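Local coordinates for putative carboxynorspermidine decarboxylase protein (Sinorhizobium meliloti, PDB 3MT1), which probably removes carbon dioxide from carboxynorspermidine and carboxyspermidine, with pyridoxal 5'-phosphate as cofactor, to give norspermidine and spermidine, at residues H162-C165 and E166-D169; D269-I272 and Y273-T276. All blocks are in the same frame, centred on the assembly; numbering follows the deposited sequence.

Contact 1. Residues H162-C165 and E166-D169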
ATOM      1  N   HIS B 162     -24.876   1.191   5.553  1.00 62.23           N
ATOM      2  CA  HIS B 162     -23.847   0.170   5.566  1.00 62.64           C
ATOM      3  C   HIS B 162     -23.226   0.174   6.962  1.00 64.94           C
ATOM      4  O   HIS B 162     -22.304   0.947   7.272  1.00 64.63           O
ATOM      5  CB  HIS B 162     -22.833   0.418   4.439  1.00 61.60           C
ATOM      6  CG  HIS B 162     -21.654  -0.510   4.452  1.00 62.60           C
ATOM      7  ND1 HIS B 162     -21.631  -1.701   3.761  1.00 62.53           N
ATOM      8  CD2 HIS B 162     -20.443  -0.407   5.055  1.00 64.84           C
ATOM      9  CE1 HIS B 162     -20.466  -2.297   3.945  1.00 63.45           C
ATOM     10  NE2 HIS B 162     -19.727  -1.534   4.728  1.00 64.65           N
ATOM     11  N   ASN B 163     -23.798  -0.669   7.822  1.00 67.15           N
ATOM     12  CA  ASN B 163     -23.314  -0.849   9.188  1.00 69.49           C
ATOM     13  C   ASN B 163     -22.496  -2.127   9.395  1.00 69.55           C
ATOM     14  O   ASN B 163     -21.461  -2.101  10.080  1.00 71.43           O
ATOM     15  CB  ASN B 163     -24.467  -0.789  10.187  1.00 71.18           C
ATOM     16  CG  ASN B 163     -25.668  -1.571   9.725  1.00 71.70           C
ATOM     17  OD1 ASN B 163     -25.829  -1.811   8.530  1.00 70.98           O
ATOM     18  ND2 ASN B 163     -26.533  -1.966  10.666  1.00 73.98           N
ATOM     19  N   ASN B 164     -22.942  -3.238   8.817  1.00 68.33           N
ATOM     20  CA  ASN B 164     -22.294  -4.528   9.069  1.00 68.03           C
ATOM     21  C   ASN B 164     -20.843  -4.562   8.637  1.00 66.78           C
ATOM     22  O   ASN B 164     -20.432  -3.801   7.762  1.00 65.43           O
ATOM     23  CB  ASN B 164     -23.080  -5.659   8.423  1.00 67.63           C
ATOM     24  CG  ASN B 164     -24.519  -5.639   8.830  1.00 68.72           C
ATOM     25  OD1 ASN B 164     -24.914  -6.314   9.782  1.00 70.72           O
ATOM     26  ND2 ASN B 164     -25.313  -4.823   8.148  1.00 67.79           N
ATOM     27  N   CYS B 165     -20.061  -5.438   9.255  1.00 67.04           N
ATOM     28  CA  CYS B 165     -18.659  -5.451   8.950  1.00 66.30           C
ATOM     29  C   CYS B 165     -18.071  -6.816   8.625  1.00 65.23           C
ATOM     30  O   CYS B 165     -17.755  -7.096   7.487  1.00 64.65           O
ATOM     31  CB  CYS B 165     -17.879  -4.746  10.042  1.00 68.03           C
ATOM     32  SG  CYS B 165     -16.227  -4.332   9.448  1.00 70.73           S
ATOM     33  N   GLU B 166     -17.894  -7.677   9.603  1.00 65.35           N
ATOM     34  CA  GLU B 166     -17.399  -8.999   9.268  1.00 64.22           C
ATOM     35  C   GLU B 166     -18.532  -9.949   9.571  1.00 63.69           C
ATOM     36  O   GLU B 166     -18.299 -11.114   9.867  1.00 65.25           O
ATOM     37  CB  GLU B 166     -16.165  -9.348  10.113  1.00 66.19           C
ATOM     38  CG  GLU B 166     -16.440  -9.565  11.656  1.00 68.43           C
ATOM     39  CD  GLU B 166     -15.315  -9.019  12.573  1.00 69.67           C
ATOM     40  OE1 GLU B 166     -15.268  -9.390  13.779  1.00 71.95           O
ATOM     41  OE2 GLU B 166     -14.496  -8.213  12.088  1.00 66.77           O
ATOM     42  N   ASN B 167     -19.758  -9.438   9.483  1.00 61.02           N
ATOM     43  CA  ASN B 167     -20.919 -10.064  10.073  1.00 59.71           C
ATOM     44  C   ASN B 167     -21.255 -11.440   9.526  1.00 59.24           C
ATOM     45  O   ASN B 167     -21.864 -11.588   8.463  1.00 58.50           O
ATOM     46  CB  ASN B 167     -22.119  -9.134  10.010  1.00 59.11           C
ATOM     47  CG  ASN B 167     -23.197  -9.526  10.971  1.00 58.97           C
ATOM     48  OD1 ASN B 167     -23.176 -10.615  11.555  1.00 56.29           O
ATOM     49  ND2 ASN B 167     -24.151  -8.633  11.157  1.00 59.15           N
ATOM     50  N   LYS B 168     -20.874 -12.432  10.316  1.00 59.59           N
ATOM     51  CA  LYS B 168     -20.847 -13.826   9.941  1.00 59.54           C
ATOM     52  C   LYS B 168     -22.019 -14.553  10.603  1.00 60.00           C
ATOM     53  O   LYS B 168     -22.188 -15.763  10.432  1.00 60.61           O
ATOM     54  CB  LYS B 168     -19.496 -14.395  10.408  1.00 61.23           C
ATOM     55  CG  LYS B 168     -19.050 -15.764   9.858  1.00 64.14           C
ATOM     56  CD  LYS B 168     -17.550 -16.001  10.117  1.00 67.14           C
ATOM     57  CE  LYS B 168     -16.716 -15.262   9.071  1.00 68.29           C
ATOM     58  NZ  LYS B 168     -15.259 -15.604   9.153  1.00 70.45           N
ATOM     59  N   ASP B 169     -22.840 -13.803  11.341  1.00 59.31           N
ATOM     60  CA  ASP B 169     -23.951 -14.381  12.106  1.00 60.24           C
ATOM     61  C   ASP B 169     -25.294 -13.766  11.722  1.00 59.34           C
ATOM     62  O   ASP B 169     -25.465 -12.535  11.752  1.00 57.95           O
ATOM     63  CB  ASP B 169     -23.705 -14.189  13.591  1.00 61.92           C
ATOM     64  CG  ASP B 169     -24.671 -14.958  14.442  1.00 64.80           C
ATOM     65  OD1 ASP B 169     -24.397 -16.148  14.712  1.00 66.38           O
ATOM     66  OD2 ASP B 169     -25.686 -14.362  14.860  1.00 66.40           O
TER
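Asn164 and Asn167 join their side-chain amides across the bend of the chain at Cys165 and Glu166. Asn167 ND2 gives a hydrogen to Asn164 OD1 at 2.8 Å, with an N-H...O angle of 154°. Asn164 OD1 lies near the amide plane of Asn167, while the two amide planes are twisted 28° apart. Asparagine suits both places: its short side chain ends in a donor and an acceptor, and both residues are buried.

The other end of the Asn167 amide is used as well. Asn167 OD1 accepts from Asp169 N at 3.2 Å, which makes an Asx turn; with CG anti to the backbone N (chi1 -161°), the amide lies where it can serve both neighbours, and the two bonds fix its rotation. The segment belongs to the loop that leads from barrel strand 158-160 to helix 170-190, one of the beta-to-alpha connections of the eight-stranded alpha/beta barrel. Asp169 is the N-cap of that helix, its OD2 accepting from Leu172 N.

Apolar contact is slight: Asn164 CB and Asn167 CB meet at 3.9 Å, on the backbone side of the hydrogen bond, while Asn164 packs on Met176 and Asn167 on Leu172 and Phe173 of the helix. At the exposed bend, Cys165 SG lies 3.7 Å from Glu166 N.

Contact 2. Residues D269-I272 and Y273-T276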
ATOM      1  N   ASP B 269      -3.575  -5.188   3.936  1.00 35.60           N
ATOM      2  CA  ASP B 269      -4.479  -5.287   5.090  1.00 37.26           C
ATOM      3  C   ASP B 269      -3.854  -6.036   6.265  1.00 36.84           C
ATOM      4  O   ASP B 269      -4.081  -5.667   7.410  1.00 38.37           O
ATOM      5  CB  ASP B 269      -5.866  -5.849   4.718  1.00 38.63           C
ATOM      6  CG  ASP B 269      -6.906  -4.722   4.432  1.00 41.51           C
ATOM      7  OD1 ASP B 269      -6.492  -3.659   3.945  1.00 42.55           O
ATOM      8  OD2 ASP B 269      -8.126  -4.881   4.699  1.00 44.14           O
ATOM      9  N   LEU B 270      -3.043  -7.051   5.995  1.00 35.07           N
ATOM     10  CA  LEU B 270      -2.363  -7.753   7.091  1.00 35.51           C
ATOM     11  C   LEU B 270      -1.426  -6.855   7.850  1.00 36.18           C
ATOM     12  O   LEU B 270      -1.329  -6.941   9.077  1.00 38.12           O
ATOM     13  CB  LEU B 270      -1.590  -8.993   6.631  1.00 34.55           C
ATOM     14  CG  LEU B 270      -2.398  -9.998   5.797  1.00 33.30           C
ATOM     15  CD1 LEU B 270      -1.551 -11.222   5.524  1.00 28.34           C
ATOM     16  CD2 LEU B 270      -3.757 -10.347   6.501  1.00 32.40           C
ATOM     17  N   LEU B 271      -0.710  -5.995   7.134  1.00 34.97           N
ATOM     18  CA  LEU B 271       0.154  -5.088   7.820  1.00 34.52           C
ATOM     19  C   LEU B 271      -0.686  -4.037   8.535  1.00 35.70           C
ATOM     20  O   LEU B 271      -0.475  -3.812   9.715  1.00 37.79           O
ATOM     21  CB  LEU B 271       1.181  -4.472   6.882  1.00 33.81           C
ATOM     22  CG  LEU B 271       2.163  -3.486   7.546  1.00 34.36           C
ATOM     23  CD1 LEU B 271       2.955  -4.127   8.703  1.00 30.73           C
ATOM     24  CD2 LEU B 271       3.113  -2.909   6.512  1.00 35.29           C
ATOM     25  N   ILE B 272      -1.636  -3.422   7.836  1.00 34.64           N
ATOM     26  CA  ILE B 272      -2.447  -2.326   8.397  1.00 35.79           C
ATOM     27  C   ILE B 272      -3.163  -2.667   9.715  1.00 37.10           C
ATOM     28  O   ILE B 272      -3.166  -1.878  10.675  1.00 38.80           O
ATOM     29  CB  ILE B 272      -3.529  -1.838   7.410  1.00 34.93           C
ATOM     30  CG1 ILE B 272      -2.900  -1.349   6.115  1.00 34.36           C
ATOM     31  CG2 ILE B 272      -4.282  -0.701   8.027  1.00 37.35           C
ATOM     32  CD1 ILE B 272      -3.913  -0.879   5.054  1.00 32.90           C
ATOM     33  N   TYR B 273      -3.783  -3.829   9.728  1.00 36.18           N
ATOM     34  CA  TYR B 273      -4.568  -4.251  10.853  1.00 38.69           C
ATOM     35  C   TYR B 273      -3.802  -5.172  11.789  1.00 39.35           C
ATOM     36  O   TYR B 273      -4.324  -5.565  12.825  1.00 40.82           O
ATOM     37  CB  TYR B 273      -5.897  -4.849  10.362  1.00 38.85           C
ATOM     38  CG  TYR B 273      -6.652  -3.799   9.595  1.00 40.70           C
ATOM     39  CD1 TYR B 273      -7.184  -2.701  10.247  1.00 44.18           C
ATOM     40  CD2 TYR B 273      -6.763  -3.862   8.215  1.00 42.76           C
ATOM     41  CE1 TYR B 273      -7.822  -1.708   9.563  1.00 46.77           C
ATOM     42  CE2 TYR B 273      -7.425  -2.879   7.513  1.00 43.12           C
ATOM     43  CZ  TYR B 273      -7.943  -1.800   8.197  1.00 45.07           C
ATOM     44  OH  TYR B 273      -8.588  -0.803   7.518  1.00 47.60           O
ATOM     45  N   ARG B 274      -2.545  -5.464  11.437  1.00 38.60           N
ATOM     46  CA  ARG B 274      -1.661  -6.354  12.218  1.00 39.50           C
ATOM     47  C   ARG B 274      -2.322  -7.701  12.445  1.00 40.69           C
ATOM     48  O   ARG B 274      -2.508  -8.142  13.571  1.00 42.63           O
ATOM     49  CB  ARG B 274      -1.243  -5.719  13.548  1.00 41.58           C
ATOM     50  CG  ARG B 274      -0.713  -4.313  13.443  1.00 41.12           C
ATOM     51  CD  ARG B 274       0.548  -4.306  12.649  1.00 40.69           C
ATOM     52  NE  ARG B 274       1.035  -2.954  12.373  1.00 40.42           N
ATOM     53  CZ  ARG B 274       2.324  -2.656  12.282  1.00 40.52           C
ATOM     54  NH1 ARG B 274       3.247  -3.614  12.439  1.00 38.54           N
ATOM     55  NH2 ARG B 274       2.690  -1.409  12.036  1.00 41.21           N
ATOM     56  N   GLU B 275      -2.748  -8.318  11.354  1.00 40.55           N
ATOM     57  CA  GLU B 275      -3.279  -9.675  11.408  1.00 41.78           C
ATOM     58  C   GLU B 275      -2.315 -10.528  10.655  1.00 40.19           C
ATOM     59  O   GLU B 275      -1.411 -10.040   9.988  1.00 38.62           O
ATOM     60  CB  GLU B 275      -4.676  -9.802  10.750  1.00 41.53           C
ATOM     61  CG  GLU B 275      -5.846  -9.117  11.484  1.00 46.23           C
ATOM     62  CD  GLU B 275      -6.290  -9.822  12.790  1.00 51.82           C
ATOM     63  OE1 GLU B 275      -5.783 -10.931  13.093  1.00 53.24           O
ATOM     64  OE2 GLU B 275      -7.151  -9.255  13.518  1.00 54.40           O
ATOM     65  N   THR B 276      -2.592 -11.813  10.698  1.00 41.11           N
ATOM     66  CA  THR B 276      -1.736 -12.820  10.156  1.00 40.57           C
ATOM     67  C   THR B 276      -2.449 -13.517   9.010  1.00 39.47           C
ATOM     68  O   THR B 276      -3.655 -13.525   8.967  1.00 39.60           O
ATOM     69  CB  THR B 276      -1.502 -13.826  11.228  1.00 43.14           C
ATOM     70  OG1 THR B 276      -2.781 -14.310  11.650  1.00 45.46           O
ATOM     71  CG2 THR B 276      -0.769 -13.159  12.449  1.00 44.85           C
TER
HETATM   72  O   HOH W   1      -0.631  -0.693  12.082  1.00 41.99           O
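A Schellman motif ends helix 268-273, and it is built on the last-turn carbonyls of Leu270 and Leu271. Glu275 N bonds to Leu270 O at 3.0 Å, and Arg274 N to Leu271 O at 3.2 Å. Arg274 makes the reversal with a positive phi of 55°. Just before it, Tyr273 N keeps a helical bond to Asp269 O (3.0 Å).

The tyrosine ring lies alongside the helix end. Ile272 CG2 sits over the centre of one face, 3.8 Å from the centroid of the Tyr273 ring, a CH-pi contact suited to a branched side chain. Asp269 CG comes to the ring's edge, its carboxylate plane 78° from the ring; Asp269 OD1 itself is salt-bridged to Lys328.

Arg274 folds back at chi2 (-64°), which lays one face of its guanidinium against Leu271 CD1. Arg274 NE gives a hydrogen to the O of a water at 2.8 Å that in turn donates to Ile272 O, and NH2 bonds to Ile272 O of the second subunit. Asp269, predicted to bind substrate, lies one turn before this Schellman C-cap, whose residues Leu271 to Arg274 meet the second subunit.

Contact 1 comes first along the chain and contact 2 follows it, in series, with centres 19 Å apart and nearest atoms about 8 Å apart, so the two do not touch. Residues 162-169 belong to the eight-stranded parallel barrel, between strand 158-160 and helix 170-190. Residues 269-276 end helix 268-273, which lies between strands 255-259 and 286-291 of the separate mixed sheet. Both approach the predicted substrate site: Asp269 belongs to it, while the side chain of Glu166 is about 8 Å from that of Glu233. This is consistent with a substrate pocket between barrel and sheet domain, and only 269-276 also touches the second subunit.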